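Side-chain contacts in iron-regulated outer membrane protein (Neisseria meningitidis, PDB 4B7O), which serves as a TonB-dependent iron transporter of the outer membrane, probably acting in siderophore uptake: residues A[72-75]-A[76-79]; A[206-210]-A[211-215]; A[618-621]-A[622-626]. One frame throughout, in Å; residues are numbered along the deposited sequence.

Contact 1. Residues A[72-75]-A[76-79]; sequences VTLQ and QKDE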
loop_
_atom_site.group_PDB
_atom_site.type_symbol
_atom_site.label_atom_id
_atom_site.label_comp_id
_atom_site.label_asym_id
_atom_site.label_seq_id
_atom_site.Cartn_x
_atom_site.Cartn_y
_atom_site.Cartn_z
ATOM N N VAL A 72 -6.097 11.551 5.003
ATOM C CA VAL A 72 -6.886 11.388 6.174
ATOM C C VAL A 72 -6.062 11.683 7.401
ATOM O O VAL A 72 -4.885 11.423 7.466
ATOM C CB VAL A 72 -7.647 10.024 6.174
ATOM C CG1 VAL A 72 -6.689 8.866 6.052
ATOM C CG2 VAL A 72 -8.582 9.885 7.391
ATOM N N THR A 73 -6.735 12.254 8.368
ATOM C CA THR A 73 -6.126 12.811 9.534
ATOM C C THR A 73 -6.822 12.131 10.708
ATOM O O THR A 73 -7.923 11.577 10.540
ATOM C CB THR A 73 -6.362 14.342 9.498
ATOM O OG1 THR A 73 -5.195 15.027 9.923
ATOM C CG2 THR A 73 -7.554 14.772 10.305
ATOM N N LEU A 74 -6.179 12.160 11.876
ATOM C CA LEU A 74 -6.654 11.428 13.030
ATOM C C LEU A 74 -7.964 11.996 13.495
ATOM O O LEU A 74 -8.899 11.253 13.772
ATOM C CB LEU A 74 -5.634 11.413 14.169
ATOM C CG LEU A 74 -5.967 10.460 15.338
ATOM C CD1 LEU A 74 -6.146 9.021 14.883
ATOM C CD2 LEU A 74 -4.912 10.493 16.433
ATOM N N GLN A 75 -8.064 13.312 13.529
ATOM C CA GLN A 75 -9.311 13.897 13.911
ATOM C C GLN A 75 -10.416 13.488 12.906
ATOM O O GLN A 75 -11.553 13.319 13.308
ATOM C CB GLN A 75 -9.169 15.407 14.147
ATOM C CG GLN A 75 -9.408 16.301 12.936
ATOM C CD GLN A 75 -10.884 16.604 12.691
ATOM O OE1 GLN A 75 -11.673 16.780 13.639
ATOM N NE2 GLN A 75 -11.269 16.661 11.410
ATOM N N GLN A 76 -10.080 13.256 11.638
ATOM C CA GLN A 76 -11.074 12.747 10.685
ATOM C C GLN A 76 -11.428 11.301 10.843
ATOM O O GLN A 76 -12.583 10.928 10.718
ATOM C CB GLN A 76 -10.609 12.908 9.265
ATOM C CG GLN A 76 -11.082 14.204 8.651
ATOM C CD GLN A 76 -10.219 14.607 7.481
ATOM O OE1 GLN A 76 -9.501 13.777 6.884
ATOM N NE2 GLN A 76 -10.282 15.886 7.137
ATOM N N LYS A 77 -10.427 10.475 11.091
ATOM C CA LYS A 77 -10.635 9.074 11.360
ATOM C C LYS A 77 -11.530 8.836 12.610
ATOM O O LYS A 77 -12.369 7.964 12.623
ATOM C CB LYS A 77 -9.274 8.456 11.524
ATOM C CG LYS A 77 -9.189 7.008 11.147
ATOM C CD LYS A 77 -7.753 6.684 10.829
ATOM C CE LYS A 77 -6.793 7.285 11.856
ATOM N NZ LYS A 77 -6.866 6.553 13.157
ATOM N N ASP A 78 -11.411 9.682 13.617
ATOM C CA ASP A 78 -12.210 9.558 14.778
ATOM C C ASP A 78 -13.675 9.759 14.459
ATOM O O ASP A 78 -14.522 9.350 15.199
ATOM C CB ASP A 78 -11.758 10.588 15.822
ATOM C CG ASP A 78 -10.511 10.145 16.581
ATOM O OD1 ASP A 78 -10.106 8.992 16.403
ATOM O OD2 ASP A 78 -9.910 10.945 17.327
ATOM N N GLU A 79 -13.977 10.394 13.349
ATOM C CA GLU A 79 -15.369 10.689 12.993
ATOM C C GLU A 79 -15.904 9.652 12.083
ATOM O O GLU A 79 -17.003 9.749 11.638
ATOM C CB GLU A 79 -15.467 12.073 12.316
ATOM C CG GLU A 79 -14.964 13.175 13.248
ATOM C CD GLU A 79 -15.162 14.555 12.657
ATOM O OE1 GLU A 79 -15.991 14.669 11.736
ATOM O OE2 GLU A 79 -14.508 15.531 13.100
#

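Contact 2. Residues A[206-210]-A[211-215]; sequences FGKEG and NFDGL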
loop_
_atom_site.group_PDB
_atom_site.type_symbol
_atom_site.label_atom_id
_atom_site.label_comp_id
_atom_site.label_asym_id
_atom_site.label_seq_id
_atom_site.Cartn_x
_atom_site.Cartn_y
_atom_site.Cartn_z
ATOM N N PHE A 206 -1.055 7.308 27.020
ATOM C CA PHE A 206 -0.080 8.155 26.393
ATOM C C PHE A 206 0.172 9.372 27.241
ATOM O O PHE A 206 -0.631 9.752 28.103
ATOM C CB PHE A 206 -0.610 8.676 25.032
ATOM C CG PHE A 206 -2.040 9.117 25.068
ATOM C CD1 PHE A 206 -3.067 8.201 24.817
ATOM C CD2 PHE A 206 -2.370 10.425 25.390
ATOM C CE1 PHE A 206 -4.393 8.586 24.903
ATOM C CE2 PHE A 206 -3.698 10.832 25.493
ATOM C CZ PHE A 206 -4.717 9.915 25.233
ATOM N N GLY A 207 1.274 10.036 26.963
ATOM C CA GLY A 207 1.516 11.333 27.579
ATOM C C GLY A 207 2.873 11.882 27.225
ATOM O O GLY A 207 3.674 11.270 26.481
ATOM N N LYS A 208 3.102 13.068 27.747
ATOM C CA LYS A 208 4.257 13.911 27.464
ATOM C C LYS A 208 4.750 14.322 28.847
ATOM O O LYS A 208 4.012 14.865 29.641
ATOM C CB LYS A 208 3.745 15.150 26.719
ATOM C CG LYS A 208 4.705 15.817 25.735
ATOM C CD LYS A 208 5.643 16.846 26.403
ATOM C CE LYS A 208 6.669 17.488 25.457
ATOM N NZ LYS A 208 7.576 16.467 24.849
ATOM N N GLU A 209 5.980 14.031 29.188
ATOM C CA GLU A 209 6.536 14.622 30.405
ATOM C C GLU A 209 7.876 15.282 30.147
ATOM O O GLU A 209 8.844 14.621 29.688
ATOM C CB GLU A 209 6.697 13.578 31.504
ATOM C CG GLU A 209 7.509 14.104 32.682
ATOM C CD GLU A 209 6.951 13.718 34.048
ATOM O OE1 GLU A 209 5.923 13.015 34.097
ATOM O OE2 GLU A 209 7.541 14.143 35.073
ATOM N N GLY A 210 7.945 16.573 30.456
ATOM C CA GLY A 210 9.159 17.298 30.184
ATOM C C GLY A 210 9.405 17.082 28.710
ATOM O O GLY A 210 8.517 17.324 27.906
ATOM N N ASN A 211 10.563 16.569 28.330
ATOM C CA ASN A 211 10.807 16.414 26.904
ATOM C C ASN A 211 10.521 14.994 26.477
ATOM O O ASN A 211 10.934 14.550 25.404
ATOM C CB ASN A 211 12.241 16.755 26.559
ATOM C CG ASN A 211 12.949 17.475 27.688
ATOM O OD1 ASN A 211 13.831 18.295 27.446
ATOM N ND2 ASN A 211 12.559 17.171 28.942
ATOM N N PHE A 212 9.822 14.262 27.316
ATOM C CA PHE A 212 9.557 12.911 26.932
ATOM C C PHE A 212 8.134 12.699 26.569
ATOM O O PHE A 212 7.232 13.293 27.154
ATOM C CB PHE A 212 9.901 11.962 28.041
ATOM C CG PHE A 212 11.144 11.190 27.785
ATOM C CD1 PHE A 212 12.388 11.724 28.098
ATOM C CD2 PHE A 212 11.077 9.923 27.238
ATOM C CE1 PHE A 212 13.549 10.997 27.882
ATOM C CE2 PHE A 212 12.240 9.189 26.999
ATOM C CZ PHE A 212 13.478 9.715 27.330
ATOM N N ASP A 213 7.931 11.807 25.620
ATOM C CA ASP A 213 6.550 11.452 25.316
ATOM C C ASP A 213 6.441 9.968 25.004
ATOM O O ASP A 213 7.375 9.325 24.485
ATOM C CB ASP A 213 6.011 12.337 24.178
ATOM C CG ASP A 213 6.860 12.228 22.938
ATOM O OD1 ASP A 213 7.953 12.889 22.826
ATOM O OD2 ASP A 213 6.440 11.417 22.091
ATOM N N GLY A 214 5.313 9.411 25.342
ATOM C CA GLY A 214 5.203 7.989 25.105
ATOM C C GLY A 214 3.784 7.536 24.855
ATOM O O GLY A 214 2.816 8.171 25.288
ATOM N N LEU A 215 3.648 6.419 24.165
ATOM C CA LEU A 215 2.336 5.935 23.976
ATOM C C LEU A 215 2.316 4.418 23.969
ATOM O O LEU A 215 3.224 3.797 23.449
ATOM C CB LEU A 215 1.809 6.586 22.702
ATOM C CG LEU A 215 0.782 5.999 21.791
ATOM C CD1 LEU A 215 0.207 7.168 21.000
ATOM C CD2 LEU A 215 1.472 5.038 20.871
#

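Contact 3. Residues A[618-621]-A[622-626]; sequences DTHP and KKLLS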
loop_
_atom_site.group_PDB
_atom_site.type_symbol
_atom_site.label_atom_id
_atom_site.label_comp_id
_atom_site.label_asym_id
_atom_site.label_seq_id
_atom_site.Cartn_x
_atom_site.Cartn_y
_atom_site.Cartn_z
ATOM N N ASP A 618 4.709 -7.079 -24.250
ATOM C CA ASP A 618 5.584 -8.255 -24.129
ATOM C C ASP A 618 6.675 -8.125 -25.153
ATOM O O ASP A 618 6.390 -8.075 -26.350
ATOM C CB ASP A 618 4.781 -9.527 -24.469
ATOM C CG ASP A 618 3.870 -10.003 -23.326
ATOM O OD1 ASP A 618 4.375 -10.567 -22.320
ATOM O OD2 ASP A 618 2.638 -9.845 -23.455
ATOM N N THR A 619 7.927 -8.078 -24.746
ATOM C CA THR A 619 8.958 -8.131 -25.799
ATOM C C THR A 619 9.776 -9.402 -25.782
ATOM O O THR A 619 10.910 -9.406 -26.267
ATOM C CB THR A 619 9.966 -6.986 -25.687
ATOM O OG1 THR A 619 10.612 -7.047 -24.399
ATOM C CG2 THR A 619 9.283 -5.629 -25.926
ATOM N N HIS A 620 9.228 -10.471 -25.207
ATOM C CA HIS A 620 9.984 -11.716 -25.013
ATOM C C HIS A 620 9.234 -12.859 -25.627
ATOM O O HIS A 620 8.029 -13.040 -25.376
ATOM C CB HIS A 620 10.276 -11.927 -23.532
ATOM C CG HIS A 620 11.110 -13.162 -23.204
ATOM N ND1 HIS A 620 10.694 -14.435 -23.490
ATOM C CD2 HIS A 620 12.338 -13.290 -22.508
ATOM C CE1 HIS A 620 11.629 -15.320 -23.041
ATOM N NE2 HIS A 620 12.623 -14.617 -22.428
ATOM N N PRO A 621 9.939 -13.649 -26.460
ATOM C CA PRO A 621 9.335 -14.732 -27.234
ATOM C C PRO A 621 8.270 -15.538 -26.479
ATOM O O PRO A 621 7.147 -15.644 -26.982
ATOM C CB PRO A 621 10.538 -15.629 -27.654
ATOM C CG PRO A 621 11.773 -14.816 -27.417
ATOM C CD PRO A 621 11.391 -13.522 -26.718
ATOM N N LYS A 622 8.597 -16.089 -25.299
ATOM C CA LYS A 622 7.598 -16.870 -24.528
ATOM C C LYS A 622 6.984 -15.895 -23.526
ATOM O O LYS A 622 7.473 -15.782 -22.414
ATOM C CB LYS A 622 8.264 -18.044 -23.781
ATOM C CG LYS A 622 9.251 -18.895 -24.585
ATOM C CD LYS A 622 8.543 -19.659 -25.713
ATOM C CE LYS A 622 9.442 -20.736 -26.317
ATOM N NZ LYS A 622 8.806 -21.275 -27.544
ATOM N N LYS A 623 5.934 -15.183 -23.931
ATOM C CA LYS A 623 5.548 -13.896 -23.322
ATOM C C LYS A 623 5.430 -13.955 -21.813
ATOM O O LYS A 623 4.457 -14.507 -21.286
ATOM C CB LYS A 623 4.203 -13.470 -23.896
ATOM C CG LYS A 623 4.213 -13.293 -25.403
ATOM C CD LYS A 623 2.796 -13.173 -25.909
ATOM C CE LYS A 623 2.347 -14.462 -26.572
ATOM N NZ LYS A 623 0.867 -14.466 -26.726
ATOM N N LEU A 624 6.419 -13.393 -21.118
ATOM C CA LEU A 624 6.524 -13.610 -19.693
ATOM C C LEU A 624 5.842 -12.567 -18.856
ATOM O O LEU A 624 6.023 -12.615 -17.628
ATOM C CB LEU A 624 7.965 -13.694 -19.245
ATOM C CG LEU A 624 8.799 -14.748 -19.963
ATOM C CD1 LEU A 624 10.267 -14.329 -19.933
ATOM C CD2 LEU A 624 8.545 -16.164 -19.427
ATOM N N LEU A 625 5.099 -11.625 -19.479
ATOM C CA LEU A 625 4.371 -10.606 -18.697
ATOM C C LEU A 625 3.061 -11.151 -18.106
ATOM O O LEU A 625 2.354 -11.907 -18.760
ATOM C CB LEU A 625 4.135 -9.296 -19.494
ATOM C CG LEU A 625 5.355 -8.376 -19.589
ATOM C CD1 LEU A 625 5.009 -6.962 -19.993
ATOM C CD2 LEU A 625 6.140 -8.311 -18.311
ATOM N N SER A 626 2.698 -10.691 -16.916
ATOM C CA SER A 626 1.561 -11.264 -16.154
ATOM C C SER A 626 0.329 -10.366 -15.942
ATOM O O SER A 626 0.476 -9.180 -15.642
ATOM C CB SER A 626 2.067 -11.688 -14.773
ATOM O OG SER A 626 1.028 -12.329 -14.039
#

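Contact 1. Residues A[72-75]-A[76-79]
Gln76 folds its side chain back over Thr73, the residue just before the short helix 74-77, and its atoms meet partners in sequence. Gln76 CB lies 3.3 Å from Thr73 O. Beyond it, CG and CD pass at about a right angle across the Thr73 methyl, with Gln76 CD and Thr73 CG2 3.9 Å apart. The chain is extended past CG, which carries OE1 as far as the peptide ahead of the helix: Gln76 OE1 accepts a weak hydrogen bond from Thr73 N (3.5 Å, 136° at the hydrogen) and stands 3.6 Å from Val72 CA. Thr73 occupies the N-cap position and Gln76 is the third residue of the helix; the weak bond runs as in one half of a capping box, but the Thr73 side chain makes no capping bond, so the box is not formed. Behind the cap the first helical turn is held by hydrogen bonds from Lys77 N to Thr73 O (2.8 Å) and from Asp78 N to Leu74 O (3.0 Å). All this belongs to the plug domain that fills the barrel of TonB-dependent receptors, and Asp78 and Glu79, which follow, tie plug to barrel: Asp78 forms a salt bridge with Arg188, while Glu79 bridges Arg646 through OE1 and Lys698 through OE2. Lys77 runs differently. With CG anti to the backbone N (chi1 -151°) and the chain bent at its last two torsions, it curls back so that CE and NZ both lie against Leu74 CD1, Lys77 NZ nearest at 3.1 Å; NZ is hydrogen-bonded to Pro141 O.

Contact 2. Residues A[206-210]-A[211-215]
Phe206 meets Leu215 through the root of its side chain, CB to CB at 4.0 Å, while its ring swings away from the neighbouring strand and packs on Ala174 and Leu177 of helix 174-177 and on Leu178 and Leu181 just after it. The Phe212 ring likewise turns outward, on the other side of the hairpin, leaving Phe212 CB 3.3 Å from Glu209 O. The third flat group, the Asp213 carboxylate, has Lys208 NZ 4.1 Å from Asp213 OD1, too far for a salt bridge; that oxygen pairs with Arg265 instead. Lys208, bent at chi2 (-86°), crosses Asp213 at a slant, its CG 4.0 Å from Asp213 CB, and its ammonium group hangs over the Asn211 backbone. Between the strands, Gly207 and Gly214 exchange two hydrogen bonds, the shorter one from Gly214 N to Gly207 O at 2.7 Å. At the bend Phe212 N hydrogen-bonds to Glu209 O from 45° above the carbonyl plane. Gly210, with its positive phi of 55°, takes the first corner and Asn211 the second. The result is a two-residue beta hairpin with a type II' turn from Glu209 to Phe212, the kind of short turn that links neighbouring barrel strands, by the usual topology of these receptors on the periplasmic side.

Contact 3. Residues A[618-621]-A[622-626]
Leu624 sets one methyl squarely over the imidazole of His620: CD1 stands 3.3 Å from the ring centroid and 4° off the ring normal, a tight CH-pi contact over the centre of the face. The two side chains meet at a slant. A second partner comes from another direction, at the edge of the ring, where Lys622 N donates a hydrogen bond to His620 ND1 (3.2 Å) almost in the ring plane, 8° out of it. With CG anti to the backbone N (chi1 -178°), the ring swings forward along the chain to meet both. Its far nitrogen, NE2, is hydrogen-bonded to Gln570, so both ring nitrogens are engaged and the rotation of the imidazole is fixed; the pattern would suit a neutral ring with its proton on NE2.

Asp618 provides the other anchor. Asp618 OD1 accepts a hydrogen bond from Leu625 N (3.1 Å), approached almost head-on, in line with its C-O bond, and the Asp618 and Leu625 side chains run antiparallel alongside one another. Lys623 instead crosses Asp618 at about a right angle, laying its CB 3.3 Å from Asp618 OD1, while its ammonium group runs on, with NZ 5.9 Å from Asp618 OD2. Between the two anchors the chain doubles back, bringing the CA atoms of His620 and Lys623 within 5.2 Å. Leu624 also rests on Val582 and Ala584 of strand 578-600. Side chains gripping backbone N-H groups thus shape an irregular bend at the start of the long loop between barrel strands 603-618 and 638-647, which by the usual topology of TonB-dependent receptors faces the outside of the cell.

The three contacts show how short-range contacts shape different parts of one TonB-dependent receptor: a helix start in the plug (contact 1), a tight hairpin of the barrel (contact 2) and the root of a long loop (contact 3). Contacts 1 and 2 lie on the same side of the chain's centre, their centres 22 Å apart and their nearest atoms about 8 Å apart, without touching. Contact 3 lies on the opposite side, its centre 45 Å from that of contact 1 and 55 Å from that of contact 2, in keeping with a barrel whose short turns and long loops sit at opposite ends. The structure is the apoprotein, so no bound iron relates them.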